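Local coordinates for uncharacterized egV family protein COG1307 (Ruminococcus gnavus, PDB 3JR7), which is of unknown function but, as a member of the DegV family, probably binds a lipid such as a fatty acid, at residues A106-S111 against N189-G194; S136-V141 against Q174-V179; P207-T212 against I217-K222; V101-L104 against G110-N113; L183-K188 against Y288-G293. All coordinates share one frame; numbering follows the deposited sequence.

Contact 1: residues A106-S111 against N189-G194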
# COMPACT_ATOMS: atom_id res chain seq x y z
N ALA A 106 -2.08 0.12 -10.47
CA ALA A 106 -1.87 -0.51 -11.79
C ALA A 106 -0.73 0.16 -12.51
O ALA A 106 -0.14 -0.43 -13.41
CB ALA A 106 -3.15 -0.47 -12.63
N GLU A 107 -0.36 1.37 -12.16
CA GLU A 107 0.76 2.01 -12.85
C GLU A 107 2.12 1.66 -12.27
O GLU A 107 3.15 2.08 -12.82
CB GLU A 107 0.63 3.51 -12.76
CG GLU A 107 -0.60 4.02 -13.32
CD GLU A 107 -0.57 3.99 -14.80
OE1 GLU A 107 0.45 4.41 -15.40
OE2 GLU A 107 -1.57 3.52 -15.34
N LEU A 108 2.14 0.94 -11.14
CA LEU A 108 3.41 0.56 -10.51
C LEU A 108 3.70 -0.94 -10.55
O LEU A 108 4.79 -1.36 -10.21
CB LEU A 108 3.41 1.05 -9.06
CG LEU A 108 3.21 2.56 -8.85
CD1 LEU A 108 3.02 2.89 -7.35
CD2 LEU A 108 4.36 3.36 -9.46
N SER A 109 2.73 -1.76 -10.94
CA SER A 109 2.82 -3.21 -10.74
C SER A 109 1.81 -3.91 -11.65
O SER A 109 0.75 -3.37 -11.89
CB SER A 109 2.47 -3.56 -9.29
OG SER A 109 2.39 -4.96 -9.07
N GLY A 110 2.11 -5.12 -12.07
CA GLY A 110 1.14 -5.96 -12.77
C GLY A 110 0.14 -6.68 -11.86
O GLY A 110 -0.69 -7.50 -12.34
N SER A 111 0.13 -6.34 -10.57
CA SER A 111 -0.72 -7.03 -9.58
C SER A 111 -2.20 -6.84 -9.94
O SER A 111 -2.95 -7.81 -9.99
CB SER A 111 -0.42 -6.55 -8.14
OG SER A 111 -1.19 -7.28 -7.18
N ASN A 189 14.14 0.32 -10.66
CA ASN A 189 13.09 -0.59 -11.18
C ASN A 189 12.01 0.11 -12.02
O ASN A 189 10.99 -0.49 -12.35
CB ASN A 189 12.47 -1.42 -10.04
CG ASN A 189 13.44 -2.42 -9.45
OD1 ASN A 189 14.63 -2.34 -9.70
ND2 ASN A 189 12.96 -3.34 -8.66
N GLY A 190 12.24 1.37 -12.38
CA GLY A 190 11.42 2.04 -13.41
C GLY A 190 10.09 2.59 -12.88
O GLY A 190 9.15 2.82 -13.65
N ARG A 191 10.02 2.82 -11.57
CA ARG A 191 8.81 3.36 -10.92
C ARG A 191 8.79 4.88 -10.73
O ARG A 191 7.85 5.41 -10.18
CB ARG A 191 8.61 2.67 -9.57
CG ARG A 191 7.83 1.37 -9.66
CD ARG A 191 8.48 0.28 -10.46
NE ARG A 191 7.61 -0.88 -10.54
CZ ARG A 191 7.97 -2.08 -10.97
NH1 ARG A 191 9.24 -2.34 -11.31
NH2 ARG A 191 7.07 -3.04 -11.03
N LEU A 192 9.82 5.57 -11.19
CA LEU A 192 9.93 7.02 -10.98
C LEU A 192 10.05 7.74 -12.32
O LEU A 192 10.63 8.82 -12.43
CB LEU A 192 11.15 7.34 -10.09
CG LEU A 192 11.17 6.86 -8.65
CD1 LEU A 192 12.33 7.54 -7.91
CD2 LEU A 192 9.82 7.23 -7.98
N THR A 193 9.50 7.13 -13.37
CA THR A 193 9.80 7.65 -14.69
C THR A 193 9.15 9.03 -14.90
O THR A 193 8.13 9.37 -14.33
CB THR A 193 9.44 6.68 -15.81
OG1 THR A 193 8.05 6.38 -15.76
CG2 THR A 193 10.24 5.40 -15.66
N GLY A 194 9.82 9.86 -15.69
CA GLY A 194 9.40 11.23 -15.84
C GLY A 194 10.11 12.11 -14.85
O GLY A 194 10.77 13.07 -15.26
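In the pocket that holds a bound polyether in this DegV-family protein, Leu-108 and Arg-191 join the loop after strand 98-103 to the loop after helix 184-188. The guanidinium of Arg-191 takes the backbone carbonyl of Leu-108 side-on: NE lies 2.9 Å from Leu-108 O, and NH2 shares that same oxygen at the same length. Both N-H groups come from one face of the carbonyl, tilted some 26 to 28° from its plane, while the oxygen sits in the guanidinium plane. A third bond, NH1 to Asn-189 O at 2.8 Å, ties the group back to its own loop and fixes its rotation. Arg-191 CG lies 4.0 Å from Leu-108 CD2, and the bend beyond it at chi2 (63°) turns CD and the guanidinium toward Leu-108 O. Replacing Arg-191 by an alanine would remove all three donors and is likely to leave Leu-108 O without its two bonds and the two loops freer to part. Helix 184-188 ends just before, in a Schellman motif with Gly-190 at positive phi. On the pocket side Ser-109 OG hydrogen-bonds the polyether and closes an ST turn, accepting from Ser-111 N at 3.0 Å.

Contact 2: residues S136-V141 against Q174-V179; sequences SRSASV and QHTYFV
The hydroxyl contact between Ser-138 and Thr-176 is the polar centre here: Ser-138 OG and Thr-176 OG1 lie 2.7 Å apart in a hydrogen bond whose proton could belong to either. Ser-138 turns its OG to the threonine with chi1 at -176°, opposite its own backbone N and beside the carbonyl carbon. From the other side, Thr-176 places OG1 next to its backbone N, with CG2 3.9 Å from Ser-138 OG.

Looser van der Waals contact surrounds this pair. Ser-138 CB is 3.5 Å from Thr-176 OG1, and the extended chain of Gln-174 brings OE1 to 4.0 Å from Ser-138 CB. The other end of the amide is held just past the segment 136-141: Gln-174 NE2 donates to Gly-142 O and also bonds Tyr-170 OH, which fixes how the amide is turned.

In fold terms, the segment 136-141 is the loop that leads from strand 130-135 of one sheet into helix 141-155, while Thr-176 opens strand 176-179 of the second sheet. The contact therefore spans the seam between the two sheets of this DegV-family protein, and several of its residues, Ser-138 and Thr-176 among them, line the pocket in which a polyether is bound.

Bonds between side chains and backbone hold the loop and the strand. Ser-136 OG bonds Thr-103 O and also receives a weak bond from Ser-138 N at 3.0 Å. On the strand side, Thr-176 N donates to Ser-211 OG.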
# COMPACT_ATOMS: atom_id res chain seq x y z
N SER A 136 -5.86 0.27 -6.20
CA SER A 136 -5.70 1.26 -5.15
C SER A 136 -5.19 2.60 -5.63
O SER A 136 -5.41 3.52 -4.95
CB SER A 136 -4.74 0.80 -4.05
OG SER A 136 -3.41 0.71 -4.52
N ARG A 137 -4.51 2.68 -6.77
CA ARG A 137 -3.75 3.86 -7.19
C ARG A 137 -2.73 4.31 -6.13
O ARG A 137 -2.44 5.50 -5.99
CB ARG A 137 -4.70 4.98 -7.62
CG ARG A 137 -5.54 4.56 -8.92
CD ARG A 137 -6.93 5.23 -9.00
NE ARG A 137 -7.69 4.66 -10.12
CZ ARG A 137 -8.58 3.62 -10.06
NH1 ARG A 137 -8.95 2.99 -8.93
NH2 ARG A 137 -9.16 3.22 -11.22
N SER A 138 -2.22 3.34 -5.37
CA SER A 138 -1.44 3.57 -4.20
C SER A 138 -0.58 2.33 -3.91
O SER A 138 -0.33 1.54 -4.82
CB SER A 138 -2.35 3.97 -3.00
OG SER A 138 -1.62 4.32 -1.78
N ALA A 139 -0.14 2.18 -2.66
CA ALA A 139 0.72 1.10 -2.22
C ALA A 139 0.61 1.06 -0.71
O ALA A 139 0.10 1.99 -0.08
CB ALA A 139 2.18 1.38 -2.62
N SER A 140 1.10 -0.02 -0.13
CA SER A 140 1.37 -0.10 1.31
C SER A 140 0.07 0.19 2.05
O SER A 140 -0.97 -0.40 1.72
CB SER A 140 2.52 0.87 1.68
OG SER A 140 2.76 0.95 3.10
N VAL A 141 0.09 1.13 2.98
CA VAL A 141 -1.06 1.45 3.81
C VAL A 141 -2.23 2.10 3.06
O VAL A 141 -3.37 2.13 3.57
CB VAL A 141 -0.70 2.28 5.10
CG1 VAL A 141 -0.03 1.38 6.17
CG2 VAL A 141 0.12 3.51 4.76
N GLN A 174 -8.60 9.40 -1.53
CA GLN A 174 -7.35 9.01 -0.86
C GLN A 174 -6.10 9.51 -1.58
O GLN A 174 -5.94 9.25 -2.77
CB GLN A 174 -7.30 7.49 -0.75
CG GLN A 174 -6.19 6.92 0.13
CD GLN A 174 -6.06 5.41 -0.03
OE1 GLN A 174 -5.67 4.94 -1.09
NE2 GLN A 174 -6.34 4.65 1.05
N HIS A 175 -5.18 10.16 -0.83
CA HIS A 175 -3.88 10.60 -1.35
C HIS A 175 -2.74 9.97 -0.53
O HIS A 175 -2.88 9.79 0.67
CB HIS A 175 -3.70 12.13 -1.20
CG HIS A 175 -4.71 12.94 -1.94
ND1 HIS A 175 -5.96 13.20 -1.42
CD2 HIS A 175 -4.70 13.48 -3.17
CE1 HIS A 175 -6.66 13.90 -2.30
NE2 HIS A 175 -5.92 14.07 -3.38
N THR A 176 -1.62 9.71 -1.19
CA THR A 176 -0.45 9.05 -0.60
C THR A 176 0.76 9.97 -0.72
O THR A 176 0.95 10.69 -1.73
CB THR A 176 -0.12 7.75 -1.39
OG1 THR A 176 -1.29 6.94 -1.41
CG2 THR A 176 1.07 6.93 -0.77
N TYR A 177 1.59 9.92 0.31
CA TYR A 177 2.80 10.76 0.40
C TYR A 177 3.90 9.93 1.00
O TYR A 177 3.63 9.06 1.84
CB TYR A 177 2.52 11.94 1.32
CG TYR A 177 1.29 12.71 0.97
CD1 TYR A 177 1.38 13.87 0.23
CD2 TYR A 177 0.03 12.28 1.40
CE1 TYR A 177 0.23 14.58 -0.12
CE2 TYR A 177 -1.08 12.97 1.08
CZ TYR A 177 -0.98 14.13 0.33
OH TYR A 177 -2.12 14.82 0.01
N PHE A 178 5.14 10.19 0.62
CA PHE A 178 6.25 9.51 1.24
C PHE A 178 7.54 10.29 1.17
O PHE A 178 7.73 11.13 0.28
CB PHE A 178 6.45 8.10 0.71
CG PHE A 178 6.77 7.98 -0.76
CD1 PHE A 178 8.05 7.72 -1.19
CD2 PHE A 178 5.76 7.99 -1.69
CE1 PHE A 178 8.32 7.49 -2.53
CE2 PHE A 178 6.02 7.78 -3.06
CZ PHE A 178 7.28 7.56 -3.48
N VAL A 179 8.40 9.99 2.12
CA VAL A 179 9.78 10.46 2.15
C VAL A 179 10.67 9.25 2.51
O VAL A 179 10.43 8.52 3.51
CB VAL A 179 10.02 11.58 3.21
CG1 VAL A 179 11.48 11.99 3.23
CG2 VAL A 179 9.15 12.80 2.92

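Contact 3: residues P207-T212 against I217-K222; sequences PIMGST and ICQKEK
Pro-207 to Ser-211 and Ile-217 to Lys-222 pair as the two antiparallel strands of a beta hairpin, interrupted by a classic beta bulge in which Lys-220 and Glu-221 both face Ile-208. The carbonyl of Ile-208 takes both bulge amides, Lys-220 N at 2.8 Å and Glu-221 N at 3.3 Å, the first coming nearly head-on to the oxygen and the second in its plane on a lone pair. Met-209, modelled as selenomethionine, can be followed outward. Its CB lies 3.6 Å from Cys-218 O. CG, set beside the backbone N by chi1 (-52°), carries the chain on to SE, which lies 3.8 Å from Cys-218 O and 3.9 Å from Gln-219 CA. Bends at chi2 and chi3 then swing CE back toward Ile-217, a last approach too short in the model to be trusted. Strand 205-211 also pairs with strand 176-179, and Phe-178 packs against both Met-209 and Ile-217. Next to the bulge, Gly-210 leaves room for the neighbouring lysine: a CB there would come within 3.1 Å of Lys-220 CG. Beyond the bulge the regular pairing resumes, with Gly-210 and Cys-218 as a hydrogen-bonded pair. Where the strands give way to the turn, Thr-212 CG2 touches Cys-218 SG at 3.9 Å.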
# COMPACT_ATOMS: atom_id res chain seq x y z
N PRO A 207 13.52 14.55 -1.25
CA PRO A 207 12.24 14.76 -1.91
C PRO A 207 11.05 14.32 -1.06
O PRO A 207 11.09 13.26 -0.42
CB PRO A 207 12.33 13.90 -3.17
CG PRO A 207 13.75 13.62 -3.37
CD PRO A 207 14.38 13.63 -2.02
N ILE A 208 9.99 15.11 -1.06
CA ILE A 208 8.73 14.67 -0.55
C ILE A 208 7.96 14.16 -1.78
O ILE A 208 7.71 14.92 -2.73
CB ILE A 208 7.91 15.77 0.11
CG1 ILE A 208 8.57 16.26 1.43
CG2 ILE A 208 6.50 15.22 0.42
CD1 ILE A 208 9.87 17.06 1.23
N MSE A 209 7.64 12.88 -1.79
CA MSE A 209 7.03 12.28 -2.97
C MSE A 209 5.56 12.01 -2.65
O MSE A 209 5.15 12.03 -1.50
CB MSE A 209 7.69 10.97 -3.36
CG MSE A 209 9.18 11.01 -3.50
SE MSE A 209 9.70 12.00 -5.06
CE MSE A 209 9.01 10.91 -6.44
N GLY A 210 4.79 11.72 -3.70
CA GLY A 210 3.39 11.42 -3.54
C GLY A 210 2.77 10.73 -4.76
O GLY A 210 3.38 10.62 -5.82
N SER A 211 1.54 10.27 -4.57
CA SER A 211 0.71 9.77 -5.66
C SER A 211 0.18 10.91 -6.51
O SER A 211 -0.00 12.01 -6.02
CB SER A 211 -0.52 9.04 -5.12
OG SER A 211 -1.28 9.87 -4.25
N THR A 212 -0.14 10.56 -7.76
CA THR A 212 -0.99 11.35 -8.61
C THR A 212 -2.32 10.67 -8.59
O THR A 212 -2.38 9.50 -8.21
CB THR A 212 -0.47 11.37 -10.10
OG1 THR A 212 -0.49 10.05 -10.68
CG2 THR A 212 0.95 11.93 -10.15
N ILE A 217 3.83 8.12 -9.38
CA ILE A 217 4.55 8.85 -8.36
C ILE A 217 4.99 10.21 -8.90
O ILE A 217 5.46 10.30 -10.03
CB ILE A 217 5.78 8.04 -7.88
CG1 ILE A 217 5.29 6.70 -7.28
CG2 ILE A 217 6.62 8.87 -6.85
CD1 ILE A 217 6.37 5.68 -6.98
N CYS A 218 4.86 11.24 -8.10
CA CYS A 218 5.42 12.56 -8.46
C CYS A 218 6.19 13.15 -7.25
O CYS A 218 6.08 12.68 -6.12
CB CYS A 218 4.33 13.54 -8.90
SG CYS A 218 3.09 13.96 -7.57
N GLN A 219 6.96 14.19 -7.53
CA GLN A 219 7.59 14.97 -6.47
C GLN A 219 6.69 16.16 -6.09
O GLN A 219 6.26 16.93 -6.94
CB GLN A 219 8.95 15.42 -6.93
CG GLN A 219 9.68 16.14 -5.83
CD GLN A 219 11.13 16.34 -6.12
OE1 GLN A 219 11.68 17.36 -5.75
NE2 GLN A 219 11.75 15.40 -6.75
N LYS A 220 6.37 16.26 -4.82
CA LYS A 220 5.54 17.33 -4.28
C LYS A 220 6.35 18.47 -3.72
O LYS A 220 5.87 19.59 -3.68
CB LYS A 220 4.71 16.77 -3.13
CG LYS A 220 3.90 15.52 -3.46
CD LYS A 220 2.82 15.83 -4.44
CE LYS A 220 1.60 16.42 -3.78
NZ LYS A 220 0.57 16.86 -4.82
N GLU A 221 7.55 18.18 -3.20
CA GLU A 221 8.39 19.18 -2.50
C GLU A 221 9.76 18.58 -2.27
O GLU A 221 10.03 17.44 -2.66
CB GLU A 221 7.78 19.57 -1.15
CG GLU A 221 7.06 20.88 -1.14
CD GLU A 221 8.00 22.10 -1.21
OE1 GLU A 221 7.48 23.21 -1.11
OE2 GLU A 221 9.25 21.96 -1.31
N LYS A 222 10.60 19.33 -1.57
CA LYS A 222 11.89 18.86 -1.15
C LYS A 222 12.40 19.76 -0.05
O LYS A 222 11.93 20.87 0.13
CB LYS A 222 12.90 18.90 -2.31
CG LYS A 222 13.20 20.32 -2.78
CD LYS A 222 14.19 20.30 -3.91
CE LYS A 222 14.54 21.73 -4.33
NZ LYS A 222 15.32 21.64 -5.62

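Contact 4: residues V101-L104 against G110-N113; sequences VVTL and GSYN
Thr-103 meets Ser-111 and Tyr-112 in a beta-alpha-beta unit, where the end of strand 98-103 faces the start of helix 111-126 across the loop that joins them. The tight part is the threonine. Its OG1 lies 3.4 Å from Tyr-112 CB and meets the tyrosine ring at its edge, in plane, while its CB sits 3.8 Å from Ser-111 OG. A chi1 of 73° puts OG1 between the backbone N and carbonyl carbon, and from there it donates to Leu-104 O at 2.9 Å. Ser-111 OG spends its polar capacity on Tyr-88 and Asp-27, leaving plain van der Waals contact with the threonine. A valine in place of Thr-103 would lose that donor and is likely to leave Leu-104 O with one bond fewer, and a methyl group against the tyrosine edge. Looser is the side toward the loop, where Leu-104 CD1 stands 4.4 Å from Ser-111 CB and the backbones are joined through water. That water accepts from Tyr-112 N at 2.8 Å, in the first turn of the helix, and lies 2.7 Å from Leu-104 O, to which it can donate.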
# COMPACT_ATOMS: atom_id res chain seq x y z
N VAL A 101 -11.00 -7.43 -3.96
CA VAL A 101 -9.56 -7.57 -4.12
C VAL A 101 -8.94 -6.17 -4.12
O VAL A 101 -9.45 -5.26 -4.81
CB VAL A 101 -9.21 -8.33 -5.42
CG1 VAL A 101 -7.71 -8.76 -5.46
CG2 VAL A 101 -10.13 -9.54 -5.60
N VAL A 102 -7.88 -5.97 -3.36
CA VAL A 102 -7.21 -4.66 -3.28
C VAL A 102 -5.77 -4.82 -3.68
O VAL A 102 -5.09 -5.67 -3.11
CB VAL A 102 -7.26 -4.10 -1.87
CG1 VAL A 102 -6.54 -2.67 -1.85
CG2 VAL A 102 -8.72 -4.01 -1.39
N THR A 103 -5.33 -4.08 -4.68
CA THR A 103 -4.00 -4.22 -5.24
C THR A 103 -3.25 -2.92 -5.26
O THR A 103 -3.82 -1.83 -5.19
CB THR A 103 -4.00 -4.76 -6.71
OG1 THR A 103 -4.45 -3.75 -7.63
CG2 THR A 103 -4.86 -6.03 -6.85
N LEU A 104 -1.93 -3.07 -5.35
CA LEU A 104 -1.03 -2.00 -5.78
C LEU A 104 -1.58 -1.25 -6.99
O LEU A 104 -2.23 -1.83 -7.85
CB LEU A 104 0.32 -2.62 -6.18
CG LEU A 104 1.34 -2.94 -5.10
CD1 LEU A 104 2.25 -4.10 -5.59
CD2 LEU A 104 2.12 -1.70 -4.73
N GLY A 110 2.11 -5.12 -12.07
CA GLY A 110 1.14 -5.96 -12.77
C GLY A 110 0.14 -6.68 -11.86
O GLY A 110 -0.69 -7.50 -12.34
N SER A 111 0.13 -6.34 -10.57
CA SER A 111 -0.72 -7.03 -9.58
C SER A 111 -2.20 -6.84 -9.94
O SER A 111 -2.95 -7.81 -9.99
CB SER A 111 -0.42 -6.55 -8.14
OG SER A 111 -1.19 -7.28 -7.18
N TYR A 112 -2.60 -5.59 -10.21
CA TYR A 112 -3.97 -5.27 -10.66
C TYR A 112 -4.38 -6.12 -11.88
O TYR A 112 -5.37 -6.83 -11.86
CB TYR A 112 -4.13 -3.80 -11.04
CG TYR A 112 -5.54 -3.49 -11.53
CD1 TYR A 112 -6.63 -3.46 -10.64
CD2 TYR A 112 -5.79 -3.22 -12.85
CE1 TYR A 112 -7.93 -3.21 -11.08
CE2 TYR A 112 -7.11 -2.96 -13.31
CZ TYR A 112 -8.15 -2.97 -12.43
OH TYR A 112 -9.42 -2.71 -12.89
N ASN A 113 -3.61 -6.04 -12.95
CA ASN A 113 -3.95 -6.82 -14.16
C ASN A 113 -4.06 -8.35 -13.94
O ASN A 113 -4.93 -9.06 -14.50
CB ASN A 113 -2.95 -6.49 -15.25
CG ASN A 113 -3.19 -5.13 -15.86
OD1 ASN A 113 -4.24 -4.51 -15.66
ND2 ASN A 113 -2.23 -4.67 -16.63
O HOH W 1 -0.91 -3.39 -9.65

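Contact 5: residues L183-K188 against Y288-G293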
# COMPACT_ATOMS: atom_id res chain seq x y z
N LEU A 183 15.87 6.32 -2.58
CA LEU A 183 14.94 6.21 -3.72
C LEU A 183 15.42 5.30 -4.82
O LEU A 183 14.73 5.10 -5.82
CB LEU A 183 14.67 7.59 -4.33
CG LEU A 183 13.73 8.52 -3.57
CD1 LEU A 183 13.96 9.91 -4.06
CD2 LEU A 183 12.30 8.15 -3.80
N ASP A 184 16.63 4.75 -4.65
CA ASP A 184 17.26 4.04 -5.75
C ASP A 184 16.50 2.80 -6.23
O ASP A 184 16.55 2.49 -7.43
CB ASP A 184 18.69 3.63 -5.40
CG ASP A 184 19.65 4.82 -5.25
OD1 ASP A 184 19.28 6.02 -5.48
OD2 ASP A 184 20.78 4.54 -4.85
N THR A 185 15.86 2.06 -5.33
CA THR A 185 15.14 0.84 -5.75
C THR A 185 13.94 1.22 -6.64
O THR A 185 13.75 0.63 -7.72
CB THR A 185 14.72 -0.02 -4.55
OG1 THR A 185 15.86 -0.16 -3.68
CG2 THR A 185 14.24 -1.43 -5.02
N LEU A 186 13.20 2.25 -6.25
CA LEU A 186 12.13 2.79 -7.09
C LEU A 186 12.66 3.30 -8.43
O LEU A 186 12.08 3.05 -9.51
CB LEU A 186 11.34 3.89 -6.37
CG LEU A 186 10.30 3.43 -5.30
CD1 LEU A 186 9.93 4.60 -4.33
CD2 LEU A 186 9.03 2.72 -5.91
N ARG A 187 13.79 4.01 -8.39
CA ARG A 187 14.33 4.61 -9.61
C ARG A 187 14.79 3.52 -10.56
O ARG A 187 14.38 3.47 -11.71
CB ARG A 187 15.47 5.57 -9.26
CG ARG A 187 16.32 6.02 -10.47
CD ARG A 187 15.60 6.99 -11.37
NE ARG A 187 15.29 8.24 -10.66
CZ ARG A 187 14.50 9.22 -11.11
NH1 ARG A 187 13.91 9.14 -12.30
NH2 ARG A 187 14.31 10.29 -10.35
N LYS A 188 15.60 2.61 -10.04
CA LYS A 188 16.24 1.58 -10.85
C LYS A 188 15.22 0.57 -11.38
O LYS A 188 15.40 0.02 -12.48
CB LYS A 188 17.38 0.90 -10.06
CG LYS A 188 18.67 1.83 -9.84
CD LYS A 188 18.37 3.20 -9.10
CE LYS A 188 19.51 4.26 -9.10
NZ LYS A 188 19.08 5.58 -8.47
N TYR A 288 10.94 -1.33 -1.56
CA TYR A 288 10.88 -0.05 -2.27
C TYR A 288 11.05 1.17 -1.36
O TYR A 288 11.56 2.20 -1.81
CB TYR A 288 9.61 0.01 -3.14
CG TYR A 288 9.73 -0.93 -4.32
CD1 TYR A 288 10.50 -0.58 -5.43
CD2 TYR A 288 9.20 -2.19 -4.30
CE1 TYR A 288 10.64 -1.41 -6.50
CE2 TYR A 288 9.35 -3.08 -5.40
CZ TYR A 288 10.08 -2.68 -6.49
OH TYR A 288 10.29 -3.50 -7.58
N ALA A 289 10.65 1.08 -0.10
CA ALA A 289 10.80 2.24 0.81
C ALA A 289 12.22 2.36 1.35
O ALA A 289 12.74 3.47 1.59
CB ALA A 289 9.79 2.16 1.95
N ASN A 290 12.79 1.21 1.63
CA ASN A 290 14.13 1.07 2.17
C ASN A 290 14.21 1.54 3.61
O ASN A 290 13.26 2.17 4.17
CB ASN A 290 15.20 1.76 1.29
CG ASN A 290 15.54 0.95 0.05
OD1 ASN A 290 15.45 1.45 -1.09
ND2 ASN A 290 15.97 -0.28 0.27
N ASP A 291 15.32 1.15 4.24
CA ASP A 291 15.55 1.46 5.65
C ASP A 291 15.32 2.95 5.86
O ASP A 291 15.87 3.76 5.11
CB ASP A 291 17.02 1.14 5.98
CG ASP A 291 17.34 1.19 7.46
OD1 ASP A 291 16.43 1.29 8.33
OD2 ASP A 291 18.54 1.05 7.73
N GLY A 292 14.51 3.31 6.84
CA GLY A 292 14.29 4.71 7.15
C GLY A 292 13.14 5.42 6.42
O GLY A 292 12.91 6.60 6.65
N GLY A 293 12.42 4.72 5.56
CA GLY A 293 11.31 5.33 4.84
C GLY A 293 10.01 5.48 5.63
O GLY A 293 9.70 4.68 6.55
O HOH W 2 13.64 3.18 -3.26
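Helix 184-188 packs here against the C-terminal end of helix 283-289, at a side of the polyether pocket to which Tyr-288 belongs. Two neighbouring side chains of the short helix receive the tyrosine. Leu-186 CD2 comes to 3.6 Å from Tyr-288 CD1, approaching the ring obliquely, and also lies near Tyr-288 CB. Thr-185 crosses the tyrosine at about a right angle and sets its methyl CG2 3.9 Å from both CD1 and CE1 of Tyr-288. The threonine torsion (chi1 -48°) puts CG2 opposite the backbone N, which aims the methyl at the ring and leaves OG1 on the side of Asn-290. The phenol end reaches past this helix: Tyr-288 OH bonds Thr-80 OG1 and Asn-189 ND2, which limits how the phenol can shift.

A water joins the backbones, accepting from Leu-186 N at 3.2 Å and lying 2.7 Å from Tyr-288 O, to which it can donate. After Tyr-288 the chain leaves the helix at Asn-290, with positive phi, through a type II turn closed by Gly-293 N to Asn-290 O, and runs into strand 294-297. Helix 184-188 follows strand 176-179 and helix 283-289 precedes strand 294-297; these two strands are neighbours in one sheet, and the helices meet beside it.

Contacts 2, 4 and 5 are buried, contact 3 is partly so, and contact 1 lies at the surface. Contact 4 stays within the first sheet's beta-alpha-beta unit, and contact 3 within a hairpin of the second sheet; contacts 1 and 2 bridge the two halves, one by a charged grip on a carbonyl, the other by paired hydroxyls. Contact 3 relies on backbone bonds, whereas contacts 4 and 5 combine close side-chain packing with a water between backbones. Strands 176-179 and 205-211 run side by side, linking contacts 2 and 3, and Ile-217 touches Leu-108, Leu-186 and Phe-178, so contacts 1, 5 and 2 all meet the hairpin.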